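KLLA0B12012p (Kluyveromyces lactis, PDB 6Y3P) probably binds ATP through its C-terminal ATP-grasp domain of the tubulin-tyrosine ligase family, and, as Pby1, partners the mRNA decapping enzyme Dcp2. Local coordinates at residues V221-M235 / R297-K309. Residues are numbered along the deposited sequence; the frame is centred on the assembly and turned at random.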
loop_
_atom_site.group_PDB
_atom_site.type_symbol
_atom_site.label_atom_id
_atom_site.label_comp_id
_atom_site.label_asym_id
_atom_site.label_seq_id
_atom_site.Cartn_x
_atom_site.Cartn_y
_atom_site.Cartn_z
ATOM N N VAL A 221 -4.185 2.139 -6.438
ATOM C CA VAL A 221 -3.385 1.787 -7.592
ATOM C C VAL A 221 -4.015 0.567 -8.236
ATOM O O VAL A 221 -4.197 -0.438 -7.559
ATOM C CB VAL A 221 -1.920 1.534 -7.172
ATOM C CG1 VAL A 221 -1.067 1.104 -8.370
ATOM C CG2 VAL A 221 -1.320 2.760 -6.497
ATOM N N THR A 222 -4.366 0.653 -9.530
ATOM C CA THR A 222 -4.971 -0.471 -10.241
ATOM C C THR A 222 -3.996 -1.043 -11.232
ATOM O O THR A 222 -3.485 -0.333 -12.087
ATOM C CB THR A 222 -6.336 -0.100 -10.891
ATOM O OG1 THR A 222 -7.173 0.525 -9.928
ATOM C CG2 THR A 222 -7.066 -1.305 -11.476
ATOM N N CYS A 223 -3.721 -2.325 -11.094
ATOM C CA CYS A 223 -2.932 -3.096 -12.047
ATOM C C CYS A 223 -3.912 -3.764 -12.925
ATOM O O CYS A 223 -4.851 -4.354 -12.420
ATOM C CB CYS A 223 -2.058 -4.128 -11.347
ATOM S SG CYS A 223 -0.570 -3.427 -10.639
ATOM N N SER A 224 -3.682 -3.722 -14.217
ATOM C CA SER A 224 -4.547 -4.372 -15.193
ATOM C C SER A 224 -3.730 -5.248 -16.166
ATOM O O SER A 224 -2.810 -4.747 -16.808
ATOM C CB SER A 224 -5.352 -3.329 -15.959
ATOM O OG SER A 224 -6.194 -3.998 -16.881
ATOM N N GLY A 225 -4.079 -6.534 -16.239
ATOM C CA GLY A 225 -3.472 -7.530 -17.121
ATOM C C GLY A 225 -1.976 -7.704 -16.951
ATOM O O GLY A 225 -1.472 -7.615 -15.828
ATOM N N ASP A 226 -1.250 -7.926 -18.091
ATOM C CA ASP A 226 0.202 -8.088 -18.110
ATOM C C ASP A 226 0.908 -7.105 -19.081
ATOM O O ASP A 226 1.261 -7.487 -20.192
ATOM C CB ASP A 226 0.598 -9.554 -18.380
ATOM C CG ASP A 226 2.077 -9.904 -18.224
ATOM O OD1 ASP A 226 2.932 -8.974 -18.281
ATOM O OD2 ASP A 226 2.392 -11.116 -18.139
ATOM N N LEU A 227 1.225 -5.874 -18.648
ATOM C CA LEU A 227 0.872 -5.245 -17.385
ATOM C C LEU A 227 0.709 -3.770 -17.626
ATOM O O LEU A 227 1.574 -3.144 -18.243
ATOM C CB LEU A 227 1.975 -5.462 -16.320
ATOM C CG LEU A 227 1.820 -4.708 -14.967
ATOM C CD1 LEU A 227 0.847 -5.430 -14.024
ATOM C CD2 LEU A 227 3.158 -4.556 -14.279
ATOM N N GLN A 228 -0.365 -3.200 -17.079
ATOM C CA GLN A 228 -0.596 -1.765 -17.062
ATOM C C GLN A 228 -0.816 -1.368 -15.631
ATOM O O GLN A 228 -1.511 -2.074 -14.892
ATOM C CB GLN A 228 -1.794 -1.385 -17.901
ATOM C CG GLN A 228 -1.454 -1.233 -19.376
ATOM C CD GLN A 228 -2.718 -1.058 -20.156
ATOM O OE1 GLN A 228 -3.548 -1.970 -20.222
ATOM N NE2 GLN A 228 -2.942 0.148 -20.667
ATOM N N VAL A 229 -0.179 -0.270 -15.212
ATOM C CA VAL A 229 -0.288 0.236 -13.846
ATOM C C VAL A 229 -0.925 1.608 -13.888
ATOM O O VAL A 229 -0.460 2.485 -14.612
ATOM C CB VAL A 229 1.028 0.217 -13.035
ATOM C CG1 VAL A 229 0.747 0.563 -11.568
ATOM C CG2 VAL A 229 1.744 -1.134 -13.143
ATOM N N PHE A 230 -2.027 1.766 -13.146
ATOM C CA PHE A 230 -2.806 2.980 -13.129
ATOM C C PHE A 230 -2.906 3.521 -11.728
ATOM O O PHE A 230 -3.330 2.818 -10.807
ATOM C CB PHE A 230 -4.208 2.715 -13.673
ATOM C CG PHE A 230 -4.258 2.260 -15.107
ATOM C CD1 PHE A 230 -4.296 3.182 -16.144
ATOM C CD2 PHE A 230 -4.288 0.907 -15.422
ATOM C CE1 PHE A 230 -4.356 2.763 -17.467
ATOM C CE2 PHE A 230 -4.358 0.490 -16.745
ATOM C CZ PHE A 230 -4.383 1.421 -17.759
ATOM N N VAL A 231 -2.493 4.770 -11.562
ATOM C CA VAL A 231 -2.590 5.452 -10.281
ATOM C C VAL A 231 -3.813 6.368 -10.345
ATOM O O VAL A 231 -4.011 7.094 -11.316
ATOM C CB VAL A 231 -1.285 6.203 -9.933
ATOM C CG1 VAL A 231 -1.459 7.094 -8.714
ATOM C CG2 VAL A 231 -0.126 5.232 -9.724
ATOM N N TYR A 232 -4.660 6.274 -9.332
ATOM C CA TYR A 232 -5.844 7.104 -9.165
ATOM C C TYR A 232 -5.405 8.395 -8.426
ATOM O O TYR A 232 -4.957 8.334 -7.275
ATOM C CB TYR A 232 -6.931 6.331 -8.389
ATOM C CG TYR A 232 -8.247 7.068 -8.336
ATOM C CD1 TYR A 232 -8.794 7.650 -9.483
ATOM C CD2 TYR A 232 -8.957 7.174 -7.150
ATOM C CE1 TYR A 232 -10.001 8.349 -9.437
ATOM C CE2 TYR A 232 -10.172 7.861 -7.094
ATOM C CZ TYR A 232 -10.688 8.443 -8.242
ATOM O OH TYR A 232 -11.890 9.094 -8.188
ATOM N N ASP A 233 -5.480 9.542 -9.123
ATOM C CA ASP A 233 -5.024 10.847 -8.625
ATOM C C ASP A 233 -5.908 11.509 -7.567
ATOM O O ASP A 233 -5.500 12.527 -7.028
ATOM C CB ASP A 233 -4.765 11.837 -9.780
ATOM C CG ASP A 233 -3.357 11.721 -10.343
ATOM O OD1 ASP A 233 -2.555 10.930 -9.785
ATOM O OD2 ASP A 233 -3.057 12.418 -11.337
ATOM N N ARG A 234 -7.082 10.952 -7.267
ATOM C CA ARG A 234 -7.936 11.482 -6.209
ATOM C C ARG A 234 -7.590 10.631 -4.989
ATOM O O ARG A 234 -8.099 9.520 -4.826
ATOM C CB ARG A 234 -9.413 11.391 -6.599
ATOM C CG ARG A 234 -9.756 12.213 -7.869
ATOM C CD ARG A 234 -11.266 12.362 -8.076
ATOM N NE ARG A 234 -11.903 13.055 -6.952
ATOM C CZ ARG A 234 -13.207 13.071 -6.712
ATOM N NH1 ARG A 234 -14.048 12.450 -7.533
ATOM N NH2 ARG A 234 -13.686 13.720 -5.657
ATOM N N MET A 235 -6.594 11.088 -4.226
ATOM C CA MET A 235 -6.072 10.352 -3.088
ATOM C C MET A 235 -6.675 10.794 -1.740
ATOM O O MET A 235 -7.392 11.793 -1.663
ATOM C CB MET A 235 -4.539 10.381 -3.072
ATOM C CG MET A 235 -3.908 10.459 -4.441
ATOM S SD MET A 235 -2.112 10.381 -4.283
ATOM C CE MET A 235 -1.639 10.251 -6.026
ATOM N N ARG A 297 2.334 14.139 -6.118
ATOM C CA ARG A 297 1.713 13.251 -7.100
ATOM C C ARG A 297 2.802 12.674 -8.020
ATOM O O ARG A 297 2.818 11.481 -8.270
ATOM C CB ARG A 297 0.673 14.020 -7.920
ATOM C CG ARG A 297 -0.754 13.633 -7.610
ATOM C CD ARG A 297 -1.719 14.672 -8.128
ATOM N NE ARG A 297 -2.552 15.120 -7.019
ATOM C CZ ARG A 297 -2.804 16.388 -6.719
ATOM N NH1 ARG A 297 -2.322 17.369 -7.480
ATOM N NH2 ARG A 297 -3.552 16.689 -5.666
ATOM N N THR A 298 3.720 13.525 -8.488
ATOM C CA THR A 298 4.850 13.148 -9.341
ATOM C C THR A 298 5.681 12.074 -8.640
ATOM O O THR A 298 5.836 10.995 -9.208
ATOM C CB THR A 298 5.578 14.411 -9.764
ATOM O OG1 THR A 298 4.607 15.172 -10.488
ATOM C CG2 THR A 298 6.811 14.135 -10.656
ATOM N N GLN A 299 6.098 12.316 -7.377
ATOM C CA GLN A 299 6.813 11.310 -6.551
ATOM C C GLN A 299 6.036 10.011 -6.419
ATOM O O GLN A 299 6.632 8.939 -6.521
ATOM C CB GLN A 299 7.076 11.817 -5.130
ATOM C CG GLN A 299 7.983 13.026 -5.027
ATOM C CD GLN A 299 8.017 13.504 -3.600
ATOM O OE1 GLN A 299 8.598 12.849 -2.721
ATOM N NE2 GLN A 299 7.373 14.650 -3.336
ATOM N N ILE A 300 4.707 10.092 -6.209
ATOM C CA ILE A 300 3.872 8.886 -6.058
ATOM C C ILE A 300 3.885 8.032 -7.350
ATOM O O ILE A 300 4.081 6.813 -7.292
ATOM C CB ILE A 300 2.443 9.230 -5.538
ATOM C CG1 ILE A 300 2.511 9.504 -4.018
ATOM C CG2 ILE A 300 1.439 8.091 -5.851
ATOM C CD1 ILE A 300 1.335 10.288 -3.364
ATOM N N HIS A 301 3.703 8.675 -8.496
ATOM C CA HIS A 301 3.694 7.992 -9.792
ATOM C C HIS A 301 5.022 7.382 -10.071
ATOM O O HIS A 301 5.073 6.296 -10.607
ATOM C CB HIS A 301 3.392 8.988 -10.899
ATOM C CG HIS A 301 2.007 9.515 -10.863
ATOM N ND1 HIS A 301 1.504 10.250 -11.901
ATOM C CD2 HIS A 301 1.055 9.379 -9.920
ATOM C CE1 HIS A 301 0.259 10.531 -11.566
ATOM N NE2 HIS A 301 -0.052 10.012 -10.391
ATOM N N GLU A 302 6.103 8.069 -9.717
ATOM C CA GLU A 302 7.435 7.546 -9.912
ATOM C C GLU A 302 7.711 6.323 -9.053
ATOM O O GLU A 302 8.242 5.334 -9.558
ATOM C CB GLU A 302 8.470 8.658 -9.700
ATOM C CG GLU A 302 9.790 8.412 -10.401
ATOM C CD GLU A 302 9.759 7.925 -11.841
ATOM O OE1 GLU A 302 8.852 8.318 -12.615
ATOM O OE2 GLU A 302 10.680 7.158 -12.199
ATOM N N ALA A 303 7.304 6.376 -7.772
ATOM C CA ALA A 303 7.507 5.313 -6.786
ATOM C C ALA A 303 6.724 4.034 -7.111
ATOM O O ALA A 303 7.273 2.927 -6.983
ATOM C CB ALA A 303 7.191 5.816 -5.389
ATOM N N VAL A 304 5.458 4.198 -7.572
ATOM C CA VAL A 304 4.568 3.116 -7.997
ATOM C C VAL A 304 5.178 2.382 -9.236
ATOM O O VAL A 304 5.271 1.161 -9.244
ATOM C CB VAL A 304 3.119 3.647 -8.264
ATOM C CG1 VAL A 304 2.303 2.628 -9.034
ATOM C CG2 VAL A 304 2.397 4.020 -6.959
ATOM N N SER A 305 5.589 3.150 -10.261
ATOM C CA SER A 305 6.197 2.689 -11.524
ATOM C C SER A 305 7.472 1.872 -11.251
ATOM O O SER A 305 7.633 0.778 -11.778
ATOM C CB SER A 305 6.517 3.893 -12.412
ATOM O OG SER A 305 7.231 3.496 -13.569
ATOM N N GLU A 306 8.357 2.417 -10.401
ATOM C CA GLU A 306 9.622 1.822 -9.971
ATOM C C GLU A 306 9.373 0.544 -9.196
ATOM O O GLU A 306 10.058 -0.453 -9.441
ATOM C CB GLU A 306 10.411 2.832 -9.119
ATOM C CG GLU A 306 11.035 3.965 -9.913
ATOM C CD GLU A 306 12.030 3.480 -10.947
ATOM O OE1 GLU A 306 13.059 2.904 -10.530
ATOM O OE2 GLU A 306 11.729 3.568 -12.162
ATOM N N LEU A 307 8.356 0.541 -8.313
ATOM C CA LEU A 307 8.006 -0.651 -7.531
ATOM C C LEU A 307 7.542 -1.791 -8.404
ATOM O O LEU A 307 7.964 -2.929 -8.197
ATOM C CB LEU A 307 6.999 -0.344 -6.405
ATOM C CG LEU A 307 6.618 -1.510 -5.479
ATOM C CD1 LEU A 307 7.873 -2.212 -4.913
ATOM C CD2 LEU A 307 5.781 -1.040 -4.353
ATOM N N PHE A 308 6.696 -1.507 -9.383
ATOM C CA PHE A 308 6.244 -2.556 -10.280
ATOM C C PHE A 308 7.386 -3.061 -11.180
ATOM O O PHE A 308 7.456 -4.260 -11.436
ATOM C CB PHE A 308 4.975 -2.137 -11.043
ATOM C CG PHE A 308 3.777 -2.387 -10.151
ATOM C CD1 PHE A 308 3.360 -3.686 -9.861
ATOM C CD2 PHE A 308 3.132 -1.331 -9.516
ATOM C CE1 PHE A 308 2.323 -3.919 -8.963
ATOM C CE2 PHE A 308 2.090 -1.567 -8.617
ATOM C CZ PHE A 308 1.694 -2.857 -8.344
ATOM N N LYS A 309 8.339 -2.194 -11.548
ATOM C CA LYS A 309 9.513 -2.632 -12.312
ATOM C C LYS A 309 10.379 -3.555 -11.421
ATOM O O LYS A 309 10.818 -4.620 -11.877
ATOM C CB LYS A 309 10.325 -1.454 -12.835
ATOM C CG LYS A 309 9.600 -0.691 -13.921
ATOM C CD LYS A 309 10.560 0.000 -14.879
ATOM C CE LYS A 309 10.650 1.483 -14.678
ATOM N NZ LYS A 309 11.144 2.148 -15.913
#
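His301 NE2 donates to Asp233 OD1 over 2.7 Å with an N-H...O angle of 148°. OD1 accepts the N-H through its syn lone pair and lies close to the imidazole plane; carboxylate and ring, only 11° apart in tilt, are almost coplanar. Val231 CG1 packs obliquely against the same ring, 3.6 Å from His301 CD2. Were Asp233 replaced by an alanine, the imidazole N-H would probably lose its acceptor and the ring would be freer to turn.

Arg297 lays its aliphatic part beside the same carboxylate, but its guanidinium is salt-bridged to Asp283 and Glu294. Its CG also meets Met235 CE, while Met235 SD approaches Ile300 CD1 at 3.6 Å.

Farther along the helix, Val304 turns CG1 anti to its own backbone N, which points this methyl at the strands, 3.6 Å from both Val229 CG1 and Val231 CG2. Phe308 ends the row: Cys223 SG sits over one ring face, 3.7 Å from the centroid and 30° off the normal, a sulfur-aromatic contact, and Val229 CG1 comes 3.7 Å from Phe308 CD2.

This buried seam lays helix 290-313 on the antiparallel sheet of the ATP-grasp domain, against the hairpin of strands 215-224 and 228-239, the axes of segments 297-309 and 228-232 approaching to 9.4 Å. Strand 326-335 pairs with 215-224 and brings Phe331 against Val221 and Phe308, whereas helix 357-375 packs on Thr222 and Tyr232, which point away from helix 290-313.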